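Local coordinates for CBS domain protein/ACT domain protein (Thermotoga maritima, PDB 1VR9) that is of unknown function, carries a pair of CBS domains followed by an ACT domain, and may bind or transport magnesium, at residues 95-106 against 117-125. Sequence-based numbering, arbitrary orientation.
Sequences LLLFLEHQEPYL and GAVSLHDFL
Phe-98 packs against both Leu-121 and Phe-124 and carries the apolar half of this contact. Leu-121 CD1 lies over the centre of one ring face, 3.8 Å from the Phe-98 centroid, a CH-pi contact. The two phenylalanine rings meet obliquely at 44°, and Phe-98 CD2 stands over the rim of a Phe-124 face, 3.7 Å from Phe-124 CD2. At the Phe-98 edge, near the ring plane, lies Val-119 O. With CG opposite its own backbone N (chi1 172°), Phe-124 reaches across to helix 91-100, where its CZ meets Leu-95 CA at 3.5 Å; Ile-91 and Ala-94 of that helix also touch the ring. A serine in place of Phe-124 would probably leave Phe-98 without its aromatic neighbour and open a gap beside Leu-95.

Strands 105-109 and 115-120 pair as an antiparallel hairpin. Leu-106 and Val-119 form a hydrogen-bonded pair, Leu-106 N to Val-119 O and Val-119 N to Leu-106 O both 2.8 Å, whereas Tyr-105 and Ser-120 are a non-hydrogen-bonded pair. The ladder runs on into the helix start: Leu-121 N donates to Pro-104 O (2.8 Å), and water 1 donates to that same oxygen. Ser-120 is the N-cap, its OG accepting from Asp-123 N at 2.9 Å. Gln-102 NE2 donates to Phe-98 O in the carbonyl plane, that oxygen near the Gln-102 amide plane, tying the turn to the helix end. Strand pairing, capping and ring packing thus join both helices to the hairpin within the second CBS domain, polar bonds setting the backbone register and aromatic groups filling the space between the helices.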
loop_
_atom_site.group_PDB
_atom_site.type_symbol
_atom_site.label_atom_id
_atom_site.label_comp_id
_atom_site.label_asym_id
_atom_site.label_seq_id
_atom_site.Cartn_x
_atom_site.Cartn_y
_atom_site.Cartn_z
ATOM N N LEU A 95 10.340 -2.900 9.093
ATOM C CA LEU A 95 10.507 -4.330 9.368
ATOM C C LEU A 95 9.382 -4.810 10.271
ATOM O O LEU A 95 8.788 -5.876 10.045
ATOM C CB LEU A 95 11.876 -4.636 10.009
ATOM C CG LEU A 95 12.234 -6.080 10.373
ATOM C CD1 LEU A 95 11.942 -7.027 9.243
ATOM C CD2 LEU A 95 13.708 -6.188 10.762
ATOM N N LEU A 96 9.045 -4.013 11.284
ATOM C CA LEU A 96 7.969 -4.387 12.185
ATOM C C LEU A 96 6.598 -4.483 11.493
ATOM O O LEU A 96 5.769 -5.311 11.878
ATOM C CB LEU A 96 7.904 -3.399 13.363
ATOM C CG LEU A 96 6.851 -3.656 14.443
ATOM C CD1 LEU A 96 7.379 -4.675 15.421
ATOM C CD2 LEU A 96 6.444 -2.353 15.142
ATOM N N LEU A 97 6.321 -3.593 10.543
ATOM C CA LEU A 97 5.054 -3.633 9.798
ATOM C C LEU A 97 5.013 -4.834 8.845
ATOM O O LEU A 97 3.981 -5.496 8.744
ATOM C CB LEU A 97 4.805 -2.359 9.000
ATOM C CG LEU A 97 4.288 -1.120 9.736
ATOM C CD1 LEU A 97 2.853 -1.329 10.189
ATOM C CD2 LEU A 97 5.146 -0.774 10.912
ATOM N N PHE A 98 6.108 -5.096 8.130
ATOM C CA PHE A 98 6.152 -6.264 7.234
ATOM C C PHE A 98 6.055 -7.589 8.008
ATOM O O PHE A 98 5.504 -8.564 7.502
ATOM C CB PHE A 98 7.371 -6.259 6.288
ATOM C CG PHE A 98 7.283 -5.247 5.147
ATOM C CD1 PHE A 98 6.277 -5.330 4.188
ATOM C CD2 PHE A 98 8.276 -4.276 4.977
ATOM C CE1 PHE A 98 6.230 -4.454 3.118
ATOM C CE2 PHE A 98 8.229 -3.391 3.930
ATOM C CZ PHE A 98 7.202 -3.457 2.996
ATOM N N LEU A 99 6.556 -7.619 9.228
ATOM C CA LEU A 99 6.385 -8.790 10.097
ATOM C C LEU A 99 4.912 -9.016 10.425
ATOM O O LEU A 99 4.450 -10.160 10.493
ATOM C CB LEU A 99 7.190 -8.631 11.376
ATOM C CG LEU A 99 7.004 -9.770 12.385
ATOM C CD1 LEU A 99 7.614 -11.047 11.850
ATOM C CD2 LEU A 99 7.619 -9.384 13.718
ATOM N N GLU A 100 4.175 -7.926 10.646
ATOM C CA GLU A 100 2.732 -7.995 10.862
ATOM C C GLU A 100 1.960 -8.456 9.620
ATOM O O GLU A 100 1.106 -9.356 9.722
ATOM C CB GLU A 100 2.184 -6.641 11.344
ATOM C CG GLU A 100 2.568 -6.295 12.792
ATOM C CD GLU A 100 2.121 -4.909 13.224
ATOM O OE1 GLU A 100 1.159 -4.361 12.642
ATOM O OE2 GLU A 100 2.735 -4.350 14.163
ATOM N N HIS A 101 2.287 -7.871 8.453
ATOM C CA HIS A 101 1.634 -8.197 7.182
ATOM C C HIS A 101 2.611 -8.143 6.003
ATOM O O HIS A 101 3.166 -7.071 5.687
ATOM C CB HIS A 101 0.502 -7.201 6.934
ATOM C CG HIS A 101 -0.495 -7.122 8.051
ATOM N ND1 HIS A 101 -1.434 -8.102 8.285
ATOM C CD2 HIS A 101 -0.713 -6.161 8.977
ATOM C CE1 HIS A 101 -2.175 -7.757 9.323
ATOM N NE2 HIS A 101 -1.766 -6.579 9.759
ATOM N N GLN A 102 2.809 -9.273 5.316
ATOM C CA GLN A 102 3.795 -9.321 4.210
ATOM C C GLN A 102 3.202 -8.875 2.860
ATOM O O GLN A 102 3.205 -9.614 1.859
ATOM C CB GLN A 102 4.424 -10.709 4.088
ATOM C CG GLN A 102 5.241 -11.142 5.310
ATOM C CD GLN A 102 4.425 -11.837 6.372
ATOM O OE1 GLN A 102 3.811 -12.878 6.133
ATOM N NE2 GLN A 102 4.443 -11.279 7.582
ATOM N N GLU A 103 2.706 -7.657 2.827
ATOM C CA GLU A 103 2.085 -7.102 1.640
ATOM C C GLU A 103 3.217 -6.629 0.744
ATOM O O GLU A 103 4.274 -6.258 1.249
ATOM C CB GLU A 103 1.206 -5.907 2.026
ATOM C CG GLU A 103 -0.016 -6.221 2.870
ATOM C CD GLU A 103 -1.103 -6.953 2.121
ATOM O OE1 GLU A 103 -1.217 -6.800 0.883
ATOM O OE2 GLU A 103 -1.841 -7.730 2.778
ATOM N N PRO A 104 3.022 -6.643 -0.581
ATOM C CA PRO A 104 4.070 -6.144 -1.493
ATOM C C PRO A 104 4.383 -4.659 -1.436
ATOM O O PRO A 104 5.461 -4.264 -1.902
ATOM C CB PRO A 104 3.523 -6.490 -2.871
ATOM C CG PRO A 104 2.106 -6.664 -2.711
ATOM C CD PRO A 104 1.876 -7.182 -1.333
ATOM N N TYR A 105 3.439 -3.853 -0.944
ATOM C CA TYR A 105 3.601 -2.423 -0.815
ATOM C C TYR A 105 3.109 -1.916 0.533
ATOM O O TYR A 105 1.965 -2.190 0.940
ATOM C CB TYR A 105 2.864 -1.683 -1.934
ATOM C CG TYR A 105 3.303 -2.070 -3.308
ATOM C CD1 TYR A 105 4.342 -1.402 -3.928
ATOM C CD2 TYR A 105 2.652 -3.076 -4.019
ATOM C CE1 TYR A 105 4.749 -1.734 -5.218
ATOM C CE2 TYR A 105 3.056 -3.419 -5.301
ATOM C CZ TYR A 105 4.091 -2.742 -5.898
ATOM O OH TYR A 105 4.484 -3.095 -7.184
ATOM N N LEU A 106 3.998 -1.222 1.234
ATOM C CA LEU A 106 3.722 -0.626 2.536
ATOM C C LEU A 106 3.397 0.879 2.355
ATOM O O LEU A 106 4.223 1.662 1.841
ATOM C CB LEU A 106 4.918 -0.823 3.474
ATOM C CG LEU A 106 4.913 -0.073 4.799
ATOM C CD1 LEU A 106 3.766 -0.497 5.684
ATOM C CD2 LEU A 106 6.221 -0.282 5.526
ATOM N N GLY A 117 3.217 7.982 -0.752
ATOM C CA GLY A 117 3.883 6.939 -1.554
ATOM C C GLY A 117 3.787 5.587 -0.878
ATOM O O GLY A 117 2.935 5.370 0.014
ATOM N N ALA A 118 4.638 4.672 -1.318
ATOM C CA ALA A 118 4.779 3.365 -0.687
ATOM C C ALA A 118 6.238 2.946 -0.664
ATOM O O ALA A 118 7.055 3.437 -1.450
ATOM C CB ALA A 118 4.004 2.334 -1.431
ATOM N N VAL A 119 6.533 2.013 0.228
ATOM C CA VAL A 119 7.790 1.244 0.205
ATOM C C VAL A 119 7.440 -0.153 -0.295
ATOM O O VAL A 119 6.648 -0.875 0.343
ATOM C CB VAL A 119 8.462 1.160 1.597
ATOM C CG1 VAL A 119 9.750 0.286 1.541
ATOM C CG2 VAL A 119 8.811 2.523 2.102
ATOM N N SER A 120 8.002 -0.541 -1.426
ATOM C CA SER A 120 7.809 -1.926 -1.895
ATOM C C SER A 120 8.558 -2.902 -1.001
ATOM O O SER A 120 9.645 -2.587 -0.498
ATOM C CB SER A 120 8.218 -2.092 -3.358
ATOM O OG SER A 120 9.626 -2.086 -3.561
ATOM N N LEU A 121 7.988 -4.086 -0.776
ATOM C CA LEU A 121 8.722 -5.130 -0.059
ATOM C C LEU A 121 10.081 -5.387 -0.728
ATOM O O LEU A 121 11.093 -5.543 -0.056
ATOM C CB LEU A 121 7.895 -6.416 0.026
ATOM C CG LEU A 121 8.505 -7.602 0.797
ATOM C CD1 LEU A 121 8.925 -7.219 2.205
ATOM C CD2 LEU A 121 7.530 -8.781 0.857
ATOM N N HIS A 122 10.113 -5.400 -2.056
ATOM C CA HIS A 122 11.370 -5.602 -2.773
ATOM C C HIS A 122 12.390 -4.560 -2.351
ATOM O O HIS A 122 13.515 -4.890 -1.992
ATOM C CB HIS A 122 11.127 -5.526 -4.281
ATOM C CG HIS A 122 12.375 -5.524 -5.099
ATOM N ND1 HIS A 122 13.007 -4.359 -5.476
ATOM C CD2 HIS A 122 13.107 -6.536 -5.616
ATOM C CE1 HIS A 122 14.077 -4.657 -6.197
ATOM N NE2 HIS A 122 14.160 -5.972 -6.304
ATOM N N ASP A 123 11.995 -3.284 -2.400
ATOM C CA ASP A 123 12.930 -2.193 -2.070
ATOM C C ASP A 123 13.348 -2.220 -0.597
ATOM O O ASP A 123 14.502 -1.936 -0.267
ATOM C CB ASP A 123 12.330 -0.836 -2.458
ATOM C CG ASP A 123 12.286 -0.629 -3.969
ATOM O OD1 ASP A 123 12.820 -1.479 -4.719
ATOM O OD2 ASP A 123 11.731 0.399 -4.418
ATOM N N PHE A 124 12.435 -2.595 0.284
ATOM C CA PHE A 124 12.804 -2.844 1.673
ATOM C C PHE A 124 13.890 -3.905 1.820
ATOM O O PHE A 124 14.829 -3.731 2.592
ATOM C CB PHE A 124 11.580 -3.238 2.488
ATOM C CG PHE A 124 11.892 -3.703 3.877
ATOM C CD1 PHE A 124 12.193 -2.791 4.884
ATOM C CD2 PHE A 124 11.829 -5.047 4.193
ATOM C CE1 PHE A 124 12.458 -3.220 6.165
ATOM C CE2 PHE A 124 12.110 -5.485 5.480
ATOM C CZ PHE A 124 12.430 -4.564 6.460
ATOM N N LEU A 125 13.770 -5.022 1.105
ATOM C CA LEU A 125 14.799 -6.044 1.159
ATOM C C LEU A 125 16.135 -5.539 0.618
ATOM O O LEU A 125 17.176 -5.892 1.143
ATOM C CB LEU A 125 14.348 -7.308 0.427
ATOM C CG LEU A 125 13.143 -7.971 1.112
ATOM C CD1 LEU A 125 12.684 -9.171 0.264
ATOM C CD2 LEU A 125 13.452 -8.433 2.550
HETATM O O HOH W 1 7.240 -5.555 -3.633
#